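Local structure of carbohydrate deacetylase Agd3 (Neosartorya fumigata, 6NWZ) at residues Val141-Ser146 against Ala192-Ala197; Arg239-Gly244 against Lys621-Val626; Trp492-Tyr497 against Gln571-Thr576. The protein removes N-linked acetyl groups from the exopolysaccharide galactosaminogalactan and is required for biofilm formation by the fungus. One frame throughout, in Å; residues are numbered along the deposited sequence.

Overall arrangement
All three contacts are made by side chains without a hydrogen bond across them, yet they differ in burial. Interaction 1 is a partly buried outer contact away from the annotated sites, where a loop between two strands of the CBM87 region meets the chain entering strand 144-147. Interaction 2 is buried and aliphatic, and brings the loop after helix 224-237 against strand 622-629 of the C-terminal region. Interaction 3 is also buried, but sets aliphatic groups of a loop against an indole of helix 569-584 in the deacetylase domain. Interactions 2 and 3 each neighbour a zinc site, on opposite sides of the chain's centre. No two contacts touch; their centres are 30 to 39 Å apart.

Interaction 1: residues Val141-Ser146 against Ala192-Ala197; sequences VEQLLS and AVTSTA
The backbones of V141 and A192 make the nearest approach of segments 141-146 and 192-197, yet V141 CA and A192 CA are still 7.7 Å apart, so that side chains must bridge the gap. V141 and V193 do so first. V141 CG1 lies 4.0 Å from V193 CG2, and the two side chains are nearly perpendicular, each offering a single methyl to the other. V141 holds CG1 anti to its own amide nitrogen (chi1 -174°), while on V193 it is the other methyl, the one next to the backbone N, that does the touching. Short branched valines suit this place: they are stiff, and can meet without any polar group to satisfy.

Further along, Q143 passes T194 with its extended chain. The amide nitrogen Q143 NE2 comes to 3.8 Å from T194 OG1, too far for a hydrogen bond. That amide is employed elsewhere, for Q143 NE2 donates to A189 O and Q143 OE1 is bonded to H171 NE2, which together fix its rotation. A glutamine is apt here because one flat group can serve a donor and an acceptor at once in a buried setting. E142 turns the other way, its carboxylate bonded to S165 OG and T166 N.

N191, in the same loop and just before A192, provides the polar link that the segments themselves lack. N191 ND2 donates to E142 O, while N191 OD1 accepts from T194 N and, weakly, from V193 N, the latter as in an Asx turn.

The direct contact is thus light, one methyl pair and one loose polar approach, which suggests that N191 and the bonds to A189, more than direct side-chain packing, hold the loop between strands 182-188 and 198-206 here.

Interaction 2: residues Arg239-Gly244 against Lys621-Val626; sequences RGLYAG and KKITAV
R239 and I623 meet through aliphatic atoms, R239 CD lying 4.3 Å from I623 CD1, and the flat guanidinium group of R239 is carried beyond that meeting to other partners. The other flat group belongs to Y242, whose CB is directed away from segment 621-626; it has G244 CA at its ring edge, in plane. Having no side chain, G244 can sit this close to the tyrosine.

L241 carries the contact. Its CG stands anti to the backbone N (chi1 -179°), which sends the isobutyl group toward the strand, where L241 CD2 comes to 3.6 Å from V626 CG1. The same methyl reaches I623, with L241 CD2 4.1 Å from I623 CG2, and the leucine and isoleucine side chains lie alongside one another, pointing opposite ways. CD2 of L241 thus sits between I623 CG2 and V626 CG1, while its CG and CD1 widen the contact with V626.

I623 and V626 are three residues apart, yet both point toward L241. The strand bends at T624, whose psi of -20° departs from an extended chain and brings V626 round to the side of I623. L614, Y616, F643 and F676 surround V626, while F643 and P644 also touch L241, so the apolar cluster extends well past the two segments.

At the other end, R239 closes helix 224-237 with positive phi in a Schellman motif. R239 NH2 bonds to L684 O, and its ion pair with E210 is long and weak; E210 and L684 are the protein's ligands at a bound zinc.

A Schellman-capped helix end therefore leads into a loop whose L241 packs on the antiparallel strands of the C-terminal region, 622-629 among them, beside that zinc site.

Interaction 3: residues Trp492-Tyr497 against Gln571-Thr576; sequences WATRIY and QAWVET
W573, T494 and I496 make this contact, the indole from helix 569-584 lying between the two loop residues and its own helix. T494 brings its methyl to the ring obliquely: T494 CG2 is 3.9 Å from W573 NE1 and 4.0 Å from W573 CZ2, so it sits by CE2, where the pyrrole and benzene rings join, on the NE1 side. I496 approaches the pyrrole end, with I496 CG1 4.0 Å from W573 CD1.

Threonine suits its position because its two branches divide the work. With chi1 at 64°, OG1 lies between the backbone N and the carbonyl carbon and accepts a weak bond from I496 N (3.3 Å from T494 OG1), closing an ST turn, while CG2 is left to touch the tryptophan.

The buried indole N-H is satisfied by E527 OE1 of helix 520-536, whose other oxygen forms a salt bridge with R495. F545 meets the W573 ring edge-to-face. Helix 520-536 also supplies the zinc ligands D530 and H534, and the T494 side chain lies about 6 Å from a bound zinc ion. Such packing of helices and loops round parallel strands such as 487-492 and 542-546 is consistent with the partial alpha/beta barrel of polysaccharide deacetylases.

Interaction 1: residues Val141-Ser146 against Ala192-Ala197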
loop_
_atom_site.group_PDB
_atom_site.type_symbol
_atom_site.label_atom_id
_atom_site.label_comp_id
_atom_site.label_asym_id
_atom_site.label_seq_id
_atom_site.Cartn_x
_atom_site.Cartn_y
_atom_site.Cartn_z
ATOM N N VAL A 141 9.106 -21.782 15.595
ATOM C CA VAL A 141 10.039 -22.590 14.820
ATOM C C VAL A 141 10.019 -22.082 13.385
ATOM O O VAL A 141 8.983 -22.134 12.708
ATOM C CB VAL A 141 9.686 -24.085 14.888
ATOM C CG1 VAL A 141 10.756 -24.918 14.193
ATOM C CG2 VAL A 141 9.512 -24.534 16.336
ATOM N N GLU A 142 11.161 -21.581 12.927
ATOM C CA GLU A 142 11.281 -20.984 11.606
ATOM C C GLU A 142 11.685 -22.029 10.575
ATOM O O GLU A 142 12.450 -22.952 10.871
ATOM C CB GLU A 142 12.310 -19.850 11.638
ATOM C CG GLU A 142 12.645 -19.252 10.285
ATOM C CD GLU A 142 11.515 -18.412 9.733
ATOM O OE1 GLU A 142 11.318 -17.290 10.243
ATOM O OE2 GLU A 142 10.822 -18.877 8.801
ATOM N N GLN A 143 11.145 -21.889 9.365
ATOM C CA GLN A 143 11.625 -22.632 8.206
ATOM C C GLN A 143 11.610 -21.683 7.023
ATOM O O GLN A 143 10.545 -21.195 6.634
ATOM C CB GLN A 143 10.771 -23.871 7.916
ATOM C CG GLN A 143 11.336 -24.740 6.795
ATOM C CD GLN A 143 10.727 -26.129 6.757
ATOM O OE1 GLN A 143 9.520 -26.294 6.926
ATOM N NE2 GLN A 143 11.564 -27.138 6.542
ATOM N N LEU A 144 12.785 -21.415 6.465
ATOM C CA LEU A 144 12.897 -20.455 5.381
ATOM C C LEU A 144 12.348 -21.037 4.087
ATOM O O LEU A 144 12.502 -22.229 3.807
ATOM C CB LEU A 144 14.349 -20.026 5.199
ATOM C CG LEU A 144 14.891 -19.253 6.402
ATOM C CD1 LEU A 144 16.236 -18.655 6.074
ATOM C CD2 LEU A 144 13.909 -18.172 6.829
ATOM N N LEU A 145 11.696 -20.180 3.305
ATOM C CA LEU A 145 11.067 -20.548 2.045
ATOM C C LEU A 145 11.571 -19.615 0.955
ATOM O O LEU A 145 11.790 -18.426 1.204
ATOM C CB LEU A 145 9.538 -20.467 2.156
ATOM C CG LEU A 145 8.680 -20.332 0.896
ATOM C CD1 LEU A 145 8.759 -21.585 0.069
ATOM C CD2 LEU A 145 7.245 -20.052 1.270
ATOM N N SER A 146 11.761 -20.150 -0.248
ATOM C CA SER A 146 12.244 -19.330 -1.349
ATOM C C SER A 146 11.815 -19.943 -2.672
ATOM O O SER A 146 11.712 -21.166 -2.798
ATOM C CB SER A 146 13.765 -19.196 -1.320
ATOM O OG SER A 146 14.356 -20.424 -1.699
ATOM N N ALA A 192 15.703 -26.543 12.121
ATOM C CA ALA A 192 15.959 -27.326 13.325
ATOM C C ALA A 192 15.262 -28.680 13.285
ATOM O O ALA A 192 15.761 -29.649 13.866
ATOM C CB ALA A 192 15.518 -26.546 14.562
ATOM N N VAL A 193 14.116 -28.768 12.615
ATOM C CA VAL A 193 13.371 -30.021 12.545
ATOM C C VAL A 193 13.847 -30.886 11.384
ATOM O O VAL A 193 13.973 -32.104 11.524
ATOM C CB VAL A 193 11.859 -29.727 12.447
ATOM C CG1 VAL A 193 11.055 -31.019 12.496
ATOM C CG2 VAL A 193 11.425 -28.777 13.554
ATOM N N THR A 194 14.123 -30.278 10.231
ATOM C CA THR A 194 14.486 -31.001 9.019
ATOM C C THR A 194 15.944 -30.740 8.664
ATOM O O THR A 194 16.425 -29.606 8.752
ATOM C CB THR A 194 13.600 -30.591 7.840
ATOM O OG1 THR A 194 12.248 -30.431 8.285
ATOM C CG2 THR A 194 13.644 -31.655 6.753
ATOM N N SER A 195 16.636 -31.795 8.248
ATOM C CA SER A 195 18.035 -31.700 7.860
ATOM C C SER A 195 18.228 -31.448 6.372
ATOM O O SER A 195 19.340 -31.105 5.957
ATOM C CB SER A 195 18.775 -32.980 8.258
ATOM O OG SER A 195 20.075 -33.004 7.699
ATOM N N THR A 196 17.185 -31.605 5.560
ATOM C CA THR A 196 17.303 -31.489 4.117
ATOM C C THR A 196 16.210 -30.583 3.568
ATOM O O THR A 196 15.141 -30.436 4.167
ATOM C CB THR A 196 17.213 -32.859 3.440
ATOM O OG1 THR A 196 15.909 -33.407 3.658
ATOM C CG2 THR A 196 18.244 -33.803 4.023
ATOM N N ALA A 197 16.487 -29.984 2.413
ATOM C CA ALA A 197 15.491 -29.168 1.743
ATOM C C ALA A 197 14.336 -30.040 1.251
ATOM O O ALA A 197 14.414 -31.271 1.222
ATOM C CB ALA A 197 16.120 -28.399 0.583
#

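Interaction 2: residues Arg239-Gly244 against Lys621-Val626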
loop_
_atom_site.group_PDB
_atom_site.type_symbol
_atom_site.label_atom_id
_atom_site.label_comp_id
_atom_site.label_asym_id
_atom_site.label_seq_id
_atom_site.Cartn_x
_atom_site.Cartn_y
_atom_site.Cartn_z
ATOM N N ARG A 239 -1.346 -15.475 -16.886
ATOM C CA ARG A 239 -0.286 -15.411 -17.892
ATOM C C ARG A 239 0.267 -13.997 -18.067
ATOM O O ARG A 239 0.793 -13.661 -19.133
ATOM C CB ARG A 239 -0.765 -15.958 -19.244
ATOM C CG ARG A 239 -1.057 -17.450 -19.247
ATOM C CD ARG A 239 -1.611 -17.901 -20.586
ATOM N NE ARG A 239 -1.677 -19.354 -20.688
ATOM C CZ ARG A 239 -2.719 -20.081 -20.299
ATOM N NH1 ARG A 239 -3.782 -19.486 -19.774
ATOM N NH2 ARG A 239 -2.699 -21.399 -20.432
ATOM N N GLY A 240 0.170 -13.155 -17.037
ATOM C CA GLY A 240 0.601 -11.776 -17.134
ATOM C C GLY A 240 -0.329 -10.853 -17.892
ATOM O O GLY A 240 0.042 -9.703 -18.155
ATOM N N LEU A 241 -1.525 -11.311 -18.249
ATOM C CA LEU A 241 -2.472 -10.535 -19.042
ATOM C C LEU A 241 -3.788 -10.463 -18.283
ATOM O O LEU A 241 -4.416 -11.497 -18.027
ATOM C CB LEU A 241 -2.663 -11.174 -20.420
ATOM C CG LEU A 241 -3.591 -10.510 -21.434
ATOM C CD1 LEU A 241 -3.083 -9.127 -21.804
ATOM C CD2 LEU A 241 -3.702 -11.394 -22.664
ATOM N N TYR A 242 -4.205 -9.250 -17.921
ATOM C CA TYR A 242 -5.371 -9.084 -17.060
ATOM C C TYR A 242 -5.811 -7.628 -17.058
ATOM O O TYR A 242 -5.045 -6.723 -17.403
ATOM C CB TYR A 242 -5.078 -9.542 -15.625
ATOM C CG TYR A 242 -3.878 -8.863 -15.002
ATOM C CD1 TYR A 242 -4.007 -7.658 -14.323
ATOM C CD2 TYR A 242 -2.611 -9.424 -15.101
ATOM C CE1 TYR A 242 -2.909 -7.033 -13.759
ATOM C CE2 TYR A 242 -1.510 -8.809 -14.543
ATOM C CZ TYR A 242 -1.663 -7.617 -13.873
ATOM O OH TYR A 242 -0.562 -7.010 -13.319
ATOM N N ALA A 243 -7.059 -7.417 -16.658
ATOM C CA ALA A 243 -7.559 -6.076 -16.379
ATOM C C ALA A 243 -7.104 -5.721 -14.971
ATOM O O ALA A 243 -7.670 -6.192 -13.984
ATOM C CB ALA A 243 -9.076 -6.020 -16.516
ATOM N N GLY A 244 -6.058 -4.912 -14.873
ATOM C CA GLY A 244 -5.541 -4.558 -13.569
ATOM C C GLY A 244 -4.300 -3.706 -13.691
ATOM O O GLY A 244 -3.979 -3.194 -14.766
ATOM N N LYS A 621 -4.823 -22.585 -30.260
ATOM C CA LYS A 621 -4.074 -22.799 -29.021
ATOM C C LYS A 621 -3.219 -21.597 -28.625
ATOM O O LYS A 621 -2.254 -21.744 -27.865
ATOM C CB LYS A 621 -3.202 -24.058 -29.116
ATOM N N LYS A 622 -3.552 -20.402 -29.111
ATOM C CA LYS A 622 -2.758 -19.211 -28.841
ATOM C C LYS A 622 -3.678 -18.025 -28.592
ATOM O O LYS A 622 -4.673 -17.843 -29.298
ATOM C CB LYS A 622 -1.809 -18.896 -30.010
ATOM C CG LYS A 622 -0.815 -20.006 -30.333
ATOM C CD LYS A 622 -0.327 -19.929 -31.773
ATOM C CE LYS A 622 1.093 -19.398 -31.849
ATOM N NZ LYS A 622 2.036 -20.263 -31.087
ATOM N N ILE A 623 -3.341 -17.225 -27.584
ATOM C CA ILE A 623 -4.077 -15.997 -27.297
ATOM C C ILE A 623 -3.595 -14.915 -28.254
ATOM O O ILE A 623 -2.398 -14.623 -28.321
ATOM C CB ILE A 623 -3.888 -15.566 -25.836
ATOM C CG1 ILE A 623 -4.507 -16.598 -24.895
ATOM C CG2 ILE A 623 -4.502 -14.196 -25.597
ATOM C CD1 ILE A 623 -4.318 -16.271 -23.439
ATOM N N THR A 624 -4.530 -14.313 -28.994
ATOM C CA THR A 624 -4.175 -13.367 -30.043
ATOM C C THR A 624 -4.675 -11.948 -29.818
ATOM O O THR A 624 -4.124 -11.023 -30.427
ATOM C CB THR A 624 -4.703 -13.853 -31.403
ATOM O OG1 THR A 624 -6.127 -13.999 -31.344
ATOM C CG2 THR A 624 -4.077 -15.186 -31.766
ATOM N N ALA A 625 -5.683 -11.744 -28.972
ATOM C CA ALA A 625 -6.255 -10.417 -28.790
ATOM C C ALA A 625 -7.028 -10.372 -27.481
ATOM O O ALA A 625 -7.345 -11.405 -26.887
ATOM C CB ALA A 625 -7.168 -10.036 -29.960
ATOM N N VAL A 626 -7.327 -9.145 -27.041
ATOM C CA VAL A 626 -8.130 -8.897 -25.850
ATOM C C VAL A 626 -9.125 -7.784 -26.154
ATOM O O VAL A 626 -8.918 -6.961 -27.047
ATOM C CB VAL A 626 -7.274 -8.520 -24.620
ATOM C CG1 VAL A 626 -6.433 -9.697 -24.178
ATOM C CG2 VAL A 626 -6.391 -7.325 -24.936
#

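Interaction 3: residues Trp492-Tyr497 against Gln571-Thr576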
loop_
_atom_site.group_PDB
_atom_site.type_symbol
_atom_site.label_atom_id
_atom_site.label_comp_id
_atom_site.label_asym_id
_atom_site.label_seq_id
_atom_site.Cartn_x
_atom_site.Cartn_y
_atom_site.Cartn_z
ATOM N N TRP A 492 -0.558 4.966 7.105
ATOM C CA TRP A 492 -0.020 4.065 8.108
ATOM C C TRP A 492 0.767 4.826 9.171
ATOM O O TRP A 492 1.425 5.832 8.892
ATOM C CB TRP A 492 0.889 3.020 7.457
ATOM C CG TRP A 492 0.189 2.113 6.487
ATOM C CD1 TRP A 492 0.415 2.016 5.143
ATOM C CD2 TRP A 492 -0.850 1.173 6.788
ATOM N NE1 TRP A 492 -0.418 1.071 4.590
ATOM C CE2 TRP A 492 -1.203 0.539 5.579
ATOM C CE3 TRP A 492 -1.514 0.805 7.962
ATOM C CZ2 TRP A 492 -2.191 -0.439 5.510
ATOM C CZ3 TRP A 492 -2.495 -0.168 7.891
ATOM C CH2 TRP A 492 -2.824 -0.777 6.674
ATOM N N ALA A 493 0.698 4.321 10.398
ATOM C CA ALA A 493 1.531 4.788 11.494
ATOM C C ALA A 493 2.655 3.791 11.731
ATOM O O ALA A 493 2.523 2.598 11.446
ATOM C CB ALA A 493 0.716 4.972 12.774
ATOM N N THR A 494 3.771 4.291 12.250
ATOM C CA THR A 494 4.948 3.471 12.494
ATOM C C THR A 494 5.375 3.622 13.946
ATOM O O THR A 494 4.912 4.512 14.667
ATOM C CB THR A 494 6.103 3.860 11.561
ATOM O OG1 THR A 494 6.515 5.202 11.852
ATOM C CG2 THR A 494 5.661 3.783 10.112
ATOM N N ARG A 495 6.276 2.736 14.371
ATOM C CA ARG A 495 6.889 2.822 15.691
ATOM C C ARG A 495 7.972 3.891 15.768
ATOM O O ARG A 495 8.612 4.032 16.818
ATOM C CB ARG A 495 7.459 1.458 16.090
ATOM C CG ARG A 495 6.383 0.412 16.335
ATOM C CD ARG A 495 6.927 -1.001 16.260
ATOM N NE ARG A 495 5.858 -1.992 16.348
ATOM C CZ ARG A 495 5.155 -2.429 15.307
ATOM N NH1 ARG A 495 5.410 -1.968 14.089
ATOM N NH2 ARG A 495 4.200 -3.331 15.482
ATOM N N ILE A 496 8.203 4.630 14.683
ATOM C CA ILE A 496 8.998 5.850 14.730
ATOM C C ILE A 496 8.062 6.958 15.196
ATOM O O ILE A 496 7.342 7.558 14.390
ATOM C CB ILE A 496 9.628 6.173 13.364
ATOM C CG1 ILE A 496 10.354 4.947 12.805
ATOM C CG2 ILE A 496 10.582 7.346 13.481
ATOM C CD1 ILE A 496 11.464 4.428 13.694
ATOM N N TYR A 497 8.054 7.222 16.499
ATOM C CA TYR A 497 6.992 8.008 17.107
ATOM C C TYR A 497 7.200 9.506 16.891
ATOM O O TYR A 497 8.313 9.987 16.655
ATOM C CB TYR A 497 6.888 7.691 18.597
ATOM C CG TYR A 497 6.516 6.251 18.877
ATOM C CD1 TYR A 497 5.245 5.773 18.575
ATOM C CD2 TYR A 497 7.435 5.367 19.428
ATOM C CE1 TYR A 497 4.895 4.456 18.822
ATOM C CE2 TYR A 497 7.094 4.046 19.680
ATOM C CZ TYR A 497 5.820 3.597 19.374
ATOM O OH TYR A 497 5.462 2.288 19.616
ATOM N N GLN A 571 15.487 7.966 8.406
ATOM C CA GLN A 571 16.296 7.334 7.368
ATOM C C GLN A 571 16.500 5.849 7.648
ATOM O O GLN A 571 16.435 5.023 6.729
ATOM C CB GLN A 571 17.639 8.050 7.248
ATOM C CG GLN A 571 17.516 9.482 6.757
ATOM C CD GLN A 571 18.788 10.273 6.966
ATOM O OE1 GLN A 571 19.045 10.776 8.061
ATOM N NE2 GLN A 571 19.598 10.383 5.920
ATOM N N ALA A 572 16.740 5.485 8.912
ATOM C CA ALA A 572 16.923 4.076 9.250
ATOM C C ALA A 572 15.691 3.252 8.906
ATOM O O ALA A 572 15.810 2.079 8.531
ATOM C CB ALA A 572 17.257 3.925 10.734
ATOM N N TRP A 573 14.502 3.841 9.034
ATOM C CA TRP A 573 13.287 3.128 8.663
ATOM C C TRP A 573 13.208 2.952 7.152
ATOM O O TRP A 573 12.955 1.847 6.658
ATOM C CB TRP A 573 12.061 3.874 9.199
ATOM C CG TRP A 573 10.747 3.180 8.931
ATOM C CD1 TRP A 573 10.094 2.313 9.761
ATOM C CD2 TRP A 573 9.929 3.302 7.758
ATOM N NE1 TRP A 573 8.926 1.887 9.179
ATOM C CE2 TRP A 573 8.800 2.479 7.949
ATOM C CE3 TRP A 573 10.042 4.024 6.566
ATOM C CZ2 TRP A 573 7.791 2.359 6.993
ATOM C CZ3 TRP A 573 9.037 3.906 5.618
ATOM C CH2 TRP A 573 7.927 3.077 5.837
ATOM N N VAL A 574 13.443 4.031 6.402
ATOM C CA VAL A 574 13.384 3.955 4.945
ATOM C C VAL A 574 14.453 3.005 4.416
ATOM O O VAL A 574 14.191 2.192 3.522
ATOM C CB VAL A 574 13.508 5.364 4.334
ATOM C CG1 VAL A 574 13.515 5.300 2.808
ATOM C CG2 VAL A 574 12.373 6.250 4.828
ATOM N N GLU A 575 15.667 3.078 4.964
ATOM C CA GLU A 575 16.715 2.146 4.556
ATOM C C GLU A 575 16.280 0.702 4.777
ATOM O O GLU A 575 16.479 -0.159 3.913
ATOM C CB GLU A 575 18.012 2.439 5.314
ATOM C CG GLU A 575 18.713 3.716 4.874
ATOM C CD GLU A 575 19.424 3.570 3.540
ATOM O OE1 GLU A 575 19.545 2.428 3.052
ATOM O OE2 GLU A 575 19.866 4.597 2.982
ATOM N N THR A 576 15.674 0.418 5.931
ATOM C CA THR A 576 15.221 -0.940 6.213
ATOM C C THR A 576 14.151 -1.377 5.222
ATOM O O THR A 576 14.196 -2.494 4.694
ATOM C CB THR A 576 14.696 -1.021 7.646
ATOM O OG1 THR A 576 15.775 -0.789 8.559
ATOM C CG2 THR A 576 14.057 -2.382 7.921
#